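Local coordinates for protein cysteine desulfurase (Thermococcus onnurineus, PDB 5B89) that probably uses pyridoxal 5'-phosphate to take the sulfur from L-cysteine and pass it to a sulfur carrier, releasing L-alanine, at residues I368-G373 / G388-S393; R322-L327 / G345-N350; S184-V189 / P379-L384. One frame throughout, in Å; residues are numbered along the deposited sequence.

Contact 1. Residues I368-G373 / G388-S393; sequences IMVRSG and GTVRAS. With ALA (alanine), chain H.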
loop_
_atom_site.group_PDB
_atom_site.type_symbol
_atom_site.label_atom_id
_atom_site.label_comp_id
_atom_site.label_asym_id
_atom_site.label_seq_id
_atom_site.Cartn_x
_atom_site.Cartn_y
_atom_site.Cartn_z
ATOM N N ILE B 368 3.166 -19.396 23.491
ATOM C CA ILE B 368 3.093 -19.992 22.167
ATOM C C ILE B 368 1.942 -19.266 21.425
ATOM O O ILE B 368 0.832 -19.156 21.839
ATOM C CB ILE B 368 2.736 -21.479 22.263
ATOM C CG1 ILE B 368 3.810 -22.243 23.065
ATOM C CG2 ILE B 368 2.551 -22.050 20.840
ATOM C CD1 ILE B 368 3.352 -23.653 23.471
ATOM N N MET B 369 2.325 -18.724 20.238
ATOM C CA MET B 369 1.489 -17.854 19.416
ATOM C C MET B 369 0.908 -18.674 18.283
ATOM O O MET B 369 1.636 -19.111 17.409
ATOM C CB MET B 369 2.335 -16.693 18.859
ATOM C CG MET B 369 3.265 -15.893 19.750
ATOM S SD MET B 369 2.531 -14.853 21.060
ATOM C CE MET B 369 2.582 -15.926 22.536
ATOM N N VAL B 370 -0.399 -18.852 18.422
ATOM C CA VAL B 370 -1.169 -19.478 17.365
ATOM C C VAL B 370 -2.378 -18.630 17.038
ATOM O O VAL B 370 -2.777 -17.746 17.763
ATOM C CB VAL B 370 -1.614 -20.925 17.732
ATOM C CG1 VAL B 370 -0.480 -21.881 17.888
ATOM C CG2 VAL B 370 -2.560 -20.968 18.917
ATOM N N ARG B 371 -3.017 -18.929 15.874
ATOM C CA ARG B 371 -4.244 -18.201 15.520
ATOM C C ARG B 371 -5.436 -19.144 15.618
ATOM O O ARG B 371 -5.328 -20.349 15.572
ATOM C CB ARG B 371 -4.103 -17.556 14.131
ATOM C CG ARG B 371 -5.056 -16.353 14.029
ATOM C CD ARG B 371 -4.634 -15.235 13.113
ATOM N NE ARG B 371 -3.582 -14.336 13.555
ATOM C CZ ARG B 371 -3.710 -13.064 13.934
ATOM N NH1 ARG B 371 -4.890 -12.467 14.061
ATOM N NH2 ARG B 371 -2.625 -12.391 14.173
ATOM N N SER B 372 -6.565 -18.536 15.908
ATOM C CA SER B 372 -7.801 -19.269 16.053
ATOM C C SER B 372 -8.918 -18.567 15.285
ATOM O O SER B 372 -8.877 -17.390 15.112
ATOM C CB SER B 372 -8.150 -19.427 17.554
ATOM O OG SER B 372 -8.119 -18.161 18.202
ATOM N N GLY B 373 -9.899 -19.359 14.884
ATOM C CA GLY B 373 -11.033 -18.834 14.168
ATOM C C GLY B 373 -11.218 -19.407 12.794
ATOM O O GLY B 373 -10.782 -20.416 12.529
ATOM N N GLY B 388 -14.462 -23.180 13.189
ATOM C CA GLY B 388 -13.128 -22.675 13.063
ATOM C C GLY B 388 -12.138 -23.687 13.587
ATOM O O GLY B 388 -12.493 -24.762 13.925
ATOM N N THR B 389 -10.878 -23.295 13.612
ATOM C CA THR B 389 -9.815 -24.153 14.055
ATOM C C THR B 389 -8.746 -23.375 14.792
ATOM O O THR B 389 -8.749 -22.185 14.796
ATOM C CB THR B 389 -9.066 -24.835 12.857
ATOM O OG1 THR B 389 -8.341 -23.864 12.122
ATOM C CG2 THR B 389 -9.985 -25.531 11.908
ATOM N N VAL B 390 -7.857 -24.119 15.410
ATOM C CA VAL B 390 -6.654 -23.598 15.999
ATOM C C VAL B 390 -5.626 -23.858 14.905
ATOM O O VAL B 390 -5.673 -24.862 14.276
ATOM C CB VAL B 390 -6.222 -24.307 17.296
ATOM C CG1 VAL B 390 -5.124 -23.481 17.935
ATOM C CG2 VAL B 390 -7.393 -24.390 18.244
ATOM N N ARG B 391 -4.728 -22.916 14.682
ATOM C CA ARG B 391 -3.757 -23.063 13.574
ATOM C C ARG B 391 -2.366 -22.706 14.015
ATOM O O ARG B 391 -2.098 -21.569 14.400
ATOM C CB ARG B 391 -4.141 -22.186 12.345
ATOM C CG ARG B 391 -3.309 -22.374 11.093
ATOM C CD ARG B 391 -3.724 -21.307 10.088
ATOM N NE ARG B 391 -3.278 -19.975 10.483
ATOM C CZ ARG B 391 -3.637 -18.858 9.940
ATOM N NH1 ARG B 391 -4.474 -18.876 8.920
ATOM N NH2 ARG B 391 -3.213 -17.660 10.358
ATOM N N ALA B 392 -1.495 -23.686 13.911
ATOM C CA ALA B 392 -0.079 -23.507 14.160
ATOM C C ALA B 392 0.580 -23.518 12.777
ATOM O O ALA B 392 0.328 -24.363 12.014
ATOM C CB ALA B 392 0.483 -24.604 15.019
ATOM N N SER B 393 1.399 -22.544 12.475
ATOM C CA SER B 393 2.025 -22.429 11.185
ATOM C C SER B 393 3.457 -21.988 11.375
ATOM O O SER B 393 3.780 -21.237 12.250
ATOM C CB SER B 393 1.263 -21.473 10.292
ATOM O OG SER B 393 1.122 -20.281 10.916
HETATM N N ALA H . -3.787 -15.152 5.012
HETATM C CA ALA H . -3.548 -14.846 6.507
HETATM C C ALA H . -4.364 -15.638 7.556
HETATM O O ALA H . -4.861 -16.717 7.153
HETATM C CB ALA H . -3.662 -13.367 6.928
HETATM O OXT ALA H . -4.477 -15.357 8.806
#
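Arg371 and Arg391 face each other as an antiparallel hydrogen-bonded pair, joining strands 371-373 and 389-393 in the mixed sheet of a class-V aminotransferase fold. The strand axes come within 4.8 Å and run 154° apart. Arg371 N donates to Arg391 O at 3.2 Å, and Arg391 N returns a bond to Arg371 O. Ser372 and Val390 form the non-hydrogen-bonded pair that follows, where Ser372 CA approaches Thr389 O in a CA-H...O contact. Gly373 and Thr389 then exchange two further backbone bonds.

The face bearing Ser372 and Val390 packs against helix 356-365. Just before the paired residues, Val370 CG2 meets Val390 CG1 at 3.7 Å, and Val370 CG1 touches the methyl of Ala392. The other face carries the two arginines side by side, pointing the same way, with guanidinium planes 52° apart. Arg371 CB lies 3.9 Å from Arg391 NH2. The chain of Arg371 bends at chi3 (-75°), and its guanidinium forms a salt bridge with Asp41, which makes only a long, weak ion pair with Arg391, and a hydrogen bond with Val67 O of the second subunit. Arg391 holds the carboxylate of the bound alanine with two N-H groups, and its NH1 also bonds Asn185 O: NH2 donates to alanine OXT at 3.1 Å, while NH1 reaches alanine O, in the guanidinium plane, at 2.8 Å.

Contact 2. Residues R322-L327 / G345-N350; sequences RTTEGL and GVVSFN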
loop_
_atom_site.group_PDB
_atom_site.type_symbol
_atom_site.label_atom_id
_atom_site.label_comp_id
_atom_site.label_asym_id
_atom_site.label_seq_id
_atom_site.Cartn_x
_atom_site.Cartn_y
_atom_site.Cartn_z
ATOM N N ARG B 322 6.430 -33.927 12.881
ATOM C CA ARG B 322 6.384 -34.145 14.326
ATOM C C ARG B 322 5.114 -33.617 14.982
ATOM O O ARG B 322 4.591 -34.239 15.821
ATOM C CB ARG B 322 7.648 -33.642 15.001
ATOM C CG ARG B 322 7.645 -33.823 16.510
ATOM C CD ARG B 322 7.605 -35.302 16.878
ATOM N NE ARG B 322 7.631 -35.393 18.324
ATOM C CZ ARG B 322 6.784 -36.060 19.053
ATOM N NH1 ARG B 322 5.864 -36.770 18.503
ATOM N NH2 ARG B 322 6.861 -36.005 20.365
ATOM N N THR B 323 4.621 -32.456 14.551
ATOM C CA THR B 323 3.419 -31.938 15.081
ATOM C C THR B 323 2.235 -32.860 14.909
ATOM O O THR B 323 1.504 -33.119 15.832
ATOM C CB THR B 323 3.043 -30.478 14.515
ATOM O OG1 THR B 323 4.185 -29.635 14.825
ATOM C CG2 THR B 323 1.853 -29.970 15.092
ATOM N N THR B 324 2.005 -33.266 13.673
ATOM C CA THR B 324 0.849 -34.130 13.377
ATOM C C THR B 324 0.907 -35.522 14.077
ATOM O O THR B 324 -0.085 -35.915 14.590
ATOM C CB THR B 324 0.706 -34.288 11.806
ATOM O OG1 THR B 324 1.882 -34.801 11.247
ATOM C CG2 THR B 324 0.264 -32.921 11.180
ATOM N N GLU B 325 2.092 -36.080 14.066
ATOM C CA GLU B 325 2.334 -37.365 14.798
ATOM C C GLU B 325 2.014 -37.156 16.267
ATOM O O GLU B 325 1.331 -37.980 16.926
ATOM C CB GLU B 325 3.712 -37.839 14.582
ATOM C CG GLU B 325 3.869 -38.461 13.211
ATOM C CD GLU B 325 5.325 -38.656 12.771
ATOM O OE1 GLU B 325 6.323 -38.455 13.555
ATOM O OE2 GLU B 325 5.616 -39.125 11.600
ATOM N N GLY B 326 2.506 -36.038 16.819
ATOM C CA GLY B 326 2.232 -35.783 18.242
ATOM C C GLY B 326 0.764 -35.533 18.552
ATOM O O GLY B 326 0.214 -35.935 19.609
ATOM N N LEU B 327 0.027 -34.896 17.666
ATOM C CA LEU B 327 -1.348 -34.696 17.832
ATOM C C LEU B 327 -2.112 -36.007 17.738
ATOM O O LEU B 327 -3.131 -36.190 18.461
ATOM C CB LEU B 327 -1.884 -33.609 16.823
ATOM C CG LEU B 327 -1.352 -32.186 17.089
ATOM C CD1 LEU B 327 -1.988 -31.274 16.020
ATOM C CD2 LEU B 327 -1.690 -31.677 18.449
ATOM N N GLY B 345 3.473 -25.920 5.652
ATOM C CA GLY B 345 3.789 -25.669 7.044
ATOM C C GLY B 345 2.706 -25.042 7.853
ATOM O O GLY B 345 2.894 -24.046 8.453
ATOM N N VAL B 346 1.554 -25.656 7.802
ATOM C CA VAL B 346 0.349 -25.214 8.431
ATOM C C VAL B 346 -0.372 -26.414 9.025
ATOM O O VAL B 346 -0.625 -27.327 8.300
ATOM C CB VAL B 346 -0.616 -24.603 7.393
ATOM C CG1 VAL B 346 -1.891 -24.126 8.040
ATOM C CG2 VAL B 346 0.060 -23.448 6.648
ATOM N N VAL B 347 -0.666 -26.389 10.327
ATOM C CA VAL B 347 -1.456 -27.484 10.948
ATOM C C VAL B 347 -2.599 -26.860 11.683
ATOM O O VAL B 347 -2.424 -26.191 12.752
ATOM C CB VAL B 347 -0.547 -28.272 11.901
ATOM C CG1 VAL B 347 -1.421 -29.380 12.515
ATOM C CG2 VAL B 347 0.639 -28.871 11.180
ATOM N N SER B 348 -3.822 -27.022 11.182
ATOM C CA SER B 348 -5.046 -26.664 11.820
ATOM C C SER B 348 -5.545 -27.894 12.555
ATOM O O SER B 348 -5.421 -29.033 12.091
ATOM C CB SER B 348 -6.180 -26.257 10.782
ATOM O OG SER B 348 -6.065 -24.881 10.448
ATOM N N PHE B 349 -6.079 -27.631 13.737
ATOM C CA PHE B 349 -6.571 -28.660 14.620
ATOM C C PHE B 349 -7.641 -28.098 15.535
ATOM O O PHE B 349 -7.911 -26.935 15.553
ATOM C CB PHE B 349 -5.433 -29.268 15.464
ATOM C CG PHE B 349 -4.713 -28.289 16.351
ATOM C CD1 PHE B 349 -3.736 -27.506 15.851
ATOM C CD2 PHE B 349 -4.974 -28.220 17.701
ATOM C CE1 PHE B 349 -3.078 -26.614 16.636
ATOM C CE2 PHE B 349 -4.314 -27.332 18.499
ATOM C CZ PHE B 349 -3.357 -26.530 17.973
ATOM N N ASN B 350 -8.246 -29.014 16.277
ATOM C CA ASN B 350 -9.230 -28.652 17.281
ATOM C C ASN B 350 -9.135 -29.608 18.462
ATOM O O ASN B 350 -8.752 -30.704 18.327
ATOM C CB ASN B 350 -10.672 -28.676 16.769
ATOM C CG ASN B 350 -11.126 -27.357 16.204
ATOM O OD1 ASN B 350 -10.991 -26.341 16.796
ATOM N ND2 ASN B 350 -11.691 -27.411 15.052
#
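Leu327 and Val347 lie alongside each other with their side chains running opposite ways where helix 309-329 packs on strand 346-349, an alpha-on-beta arrangement built from apolar side chains. The short segments run nearly parallel, 20° apart, with axes 9.8 Å from each other at their closest. Such spacing leaves the work to the side chains.

The packed side gathers round one methyl. Leu327 CD1 lies 4.0 Å from Val347 CG1 and equally near Phe349 CB, wedged between two strand residues that both point at the helix. Leucine and phenylalanine cross at about a right angle. With Phe349 CG set between its backbone N and carbonyl carbon (chi1 60°), the ring starts beside this methyl, which approaches it obliquely. The threonine methyls continue the packing on Val347: Thr324 CG2 sits 4.1 Å from both valine methyls, and Thr323 CG2 comes to 4.2 Å from Val347 CG1. Both threonines offer carbon to the strand, their hydroxyls being bonded to helix carbonyls one turn back, at Leu319 and Val320.

By contrast, the side of the helix with the partly exposed Arg322 and Glu325 makes no contact with the strand, and Arg322 forms a salt bridge with Glu404.

Helix 400-415 flanks the contact, with Val403 against Thr323 and Met410 against Phe349, while strand 346-349 is the outermost strand of its sheet within the chain, bonded to strand 389-393.

Contact 3. Residues S184-V189 / P379-L384; sequences SNALGV and PVMKKL. With ALA (alanine), chain H.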
loop_
_atom_site.group_PDB
_atom_site.type_symbol
_atom_site.label_atom_id
_atom_site.label_comp_id
_atom_site.label_asym_id
_atom_site.label_seq_id
_atom_site.Cartn_x
_atom_site.Cartn_y
_atom_site.Cartn_z
ATOM N N SER B 184 -3.559 -23.548 0.718
ATOM C CA SER B 184 -4.594 -23.138 1.588
ATOM C C SER B 184 -4.086 -22.629 2.955
ATOM O O SER B 184 -3.376 -23.385 3.594
ATOM C CB SER B 184 -5.519 -24.305 1.858
ATOM O OG SER B 184 -6.457 -23.941 2.883
ATOM N N ASN B 185 -4.486 -21.430 3.354
ATOM C CA ASN B 185 -4.086 -20.868 4.634
ATOM C C ASN B 185 -4.799 -21.521 5.803
ATOM O O ASN B 185 -4.454 -21.241 6.911
ATOM C CB ASN B 185 -4.366 -19.367 4.621
ATOM C CG ASN B 185 -5.848 -19.047 4.545
ATOM O OD1 ASN B 185 -6.562 -19.541 3.627
ATOM N ND2 ASN B 185 -6.321 -18.239 5.463
ATOM N N ALA B 186 -5.877 -22.255 5.584
ATOM C CA ALA B 186 -6.610 -22.895 6.665
ATOM C C ALA B 186 -6.284 -24.337 6.771
ATOM O O ALA B 186 -6.182 -24.853 7.913
ATOM C CB ALA B 186 -8.116 -22.748 6.433
ATOM N N LEU B 187 -6.232 -25.064 5.657
ATOM C CA LEU B 187 -5.905 -26.443 5.618
ATOM C C LEU B 187 -4.482 -26.864 5.379
ATOM O O LEU B 187 -4.056 -27.953 5.766
ATOM C CB LEU B 187 -6.709 -27.189 4.503
ATOM C CG LEU B 187 -8.200 -27.048 4.656
ATOM C CD1 LEU B 187 -8.934 -27.544 3.409
ATOM C CD2 LEU B 187 -8.645 -27.933 5.838
ATOM N N GLY B 188 -3.657 -25.988 4.786
ATOM C CA GLY B 188 -2.313 -26.343 4.414
ATOM C C GLY B 188 -2.113 -27.242 3.211
ATOM O O GLY B 188 -1.017 -27.590 2.861
ATOM N N VAL B 189 -3.205 -27.497 2.514
ATOM C CA VAL B 189 -3.061 -28.240 1.273
ATOM C C VAL B 189 -2.224 -27.497 0.207
ATOM O O VAL B 189 -2.484 -26.271 0.032
ATOM C CB VAL B 189 -4.428 -28.681 0.647
ATOM C CG1 VAL B 189 -5.425 -27.575 0.508
ATOM C CG2 VAL B 189 -4.200 -29.491 -0.598
ATOM N N PRO B 379 -15.817 -20.692 3.796
ATOM C CA PRO B 379 -16.352 -21.841 3.082
ATOM C C PRO B 379 -15.634 -23.117 3.432
ATOM O O PRO B 379 -16.246 -24.128 3.337
ATOM C CB PRO B 379 -16.209 -21.456 1.629
ATOM C CG PRO B 379 -16.436 -19.979 1.676
ATOM C CD PRO B 379 -15.592 -19.565 2.875
ATOM N N VAL B 380 -14.376 -23.046 3.845
ATOM C CA VAL B 380 -13.657 -24.227 4.280
ATOM C C VAL B 380 -14.332 -24.756 5.573
ATOM O O VAL B 380 -14.563 -25.908 5.723
ATOM C CB VAL B 380 -12.155 -23.952 4.568
ATOM C CG1 VAL B 380 -11.515 -25.099 5.321
ATOM C CG2 VAL B 380 -11.385 -23.712 3.279
ATOM N N MET B 381 -14.599 -23.857 6.488
ATOM C CA MET B 381 -15.206 -24.235 7.744
ATOM C C MET B 381 -16.592 -24.795 7.496
ATOM O O MET B 381 -16.964 -25.787 8.030
ATOM C CB MET B 381 -15.240 -23.082 8.720
ATOM C CG MET B 381 -13.905 -22.422 8.969
ATOM S SD MET B 381 -12.648 -23.600 9.499
ATOM C CE MET B 381 -11.124 -22.806 8.902
ATOM N N LYS B 382 -17.325 -24.129 6.643
ATOM C CA LYS B 382 -18.705 -24.580 6.383
ATOM C C LYS B 382 -18.697 -25.942 5.664
ATOM O O LYS B 382 -19.517 -26.807 6.018
ATOM C CB LYS B 382 -19.450 -23.509 5.623
ATOM C CG LYS B 382 -19.724 -22.308 6.445
ATOM C CD LYS B 382 -20.391 -21.214 5.611
ATOM C CE LYS B 382 -20.488 -20.002 6.467
ATOM N NZ LYS B 382 -21.267 -18.935 5.756
ATOM N N LYS B 383 -17.732 -26.209 4.780
ATOM C CA LYS B 383 -17.570 -27.518 4.115
ATOM C C LYS B 383 -17.255 -28.621 5.106
ATOM O O LYS B 383 -17.747 -29.809 4.999
ATOM C CB LYS B 383 -16.531 -27.428 3.003
ATOM C CG LYS B 383 -16.268 -28.685 2.188
ATOM C CD LYS B 383 -15.209 -28.414 1.125
ATOM C CE LYS B 383 -14.850 -29.589 0.296
ATOM N NZ LYS B 383 -16.062 -30.122 -0.441
ATOM N N LEU B 384 -16.393 -28.303 6.067
ATOM C CA LEU B 384 -15.998 -29.300 7.052
ATOM C C LEU B 384 -17.016 -29.405 8.180
ATOM O O LEU B 384 -16.937 -30.327 8.957
ATOM C CB LEU B 384 -14.578 -28.978 7.616
ATOM C CG LEU B 384 -13.431 -29.540 6.797
ATOM C CD1 LEU B 384 -13.517 -29.137 5.322
ATOM C CD2 LEU B 384 -12.131 -29.051 7.343
HETATM N N ALA H . -3.787 -15.152 5.012
HETATM C CA ALA H . -3.548 -14.846 6.507
HETATM C C ALA H . -4.364 -15.638 7.556
HETATM O O ALA H . -4.861 -16.717 7.153
HETATM C CB ALA H . -3.662 -13.367 6.928
HETATM O OXT ALA H . -4.477 -15.357 8.806
#
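The ends of Leu187 and Val380 meet tip to tip where the loop 184-189 packs on helix 378-384. The main bump is Val380 CG1, anti to the backbone N (chi1 167°), which fits into the fork of the leucine. It lies 3.9 Å from Leu187 CG and nearly as close to both terminal methyls, so the branch point and its two arms form a shallow cup around it. One helical turn on, Leu384 CD2 meets Leu187 CD2 at 4.0 Å, the two side chains crossing obliquely, and this extends the leucine's seat along the helix. On the other flank, Met381, its SD turned by chi2 (-55°), lays its CE 3.9 Å from the small methyl of Ala186, which also borders Val380 CG1. An alanine in place of Leu187 would probably open a gap beside Val380 CG1 and leave the Leu384 methyl without its mate.

The loop's curve is held from within. Ser184 OG accepts from both Leu187 N, at 3.0 Å, and Ala186 N, an ST motif and ST turn that present Ala186 and Leu187 to the helix. Elsewhere on the helix, Lys382 forms a salt bridge with Asp269 of the second subunit.

The same turn carries Asn185 into the active site, where the residue also touches the pyridoxal phosphate. Asn185 ND2 donates to His375 O and, at 2.7 Å with an N-H...O angle of 160°, to the carboxylate O of bound alanine. The arrangement is that of an active-site loop, here holding alanine, the product of the likely reaction, in a class-V pyridoxal-phosphate enzyme.

All three contacts lie on the same side of the chain's centre. Contacts 1 and 2 are 11 Å apart between centres and share the four-stranded sheet: strand 389-393 of contact 1 bonds to strand 346-349 of contact 2. Contact 3, 13 Å from contact 1 and 15 Å from contact 2, packs helix 378-384, which connects the two strands of contact 1, on the loop after strand 177-181 of the seven-stranded sheet. Along the chain, contact 2 closes before contact 1 opens and is nested within contact 3. Arg391 from the four-stranded sheet and Asn185 from that loop thus meet at one alanine carboxylate, joined by an Arg391 NH1 to Asn185 O bond.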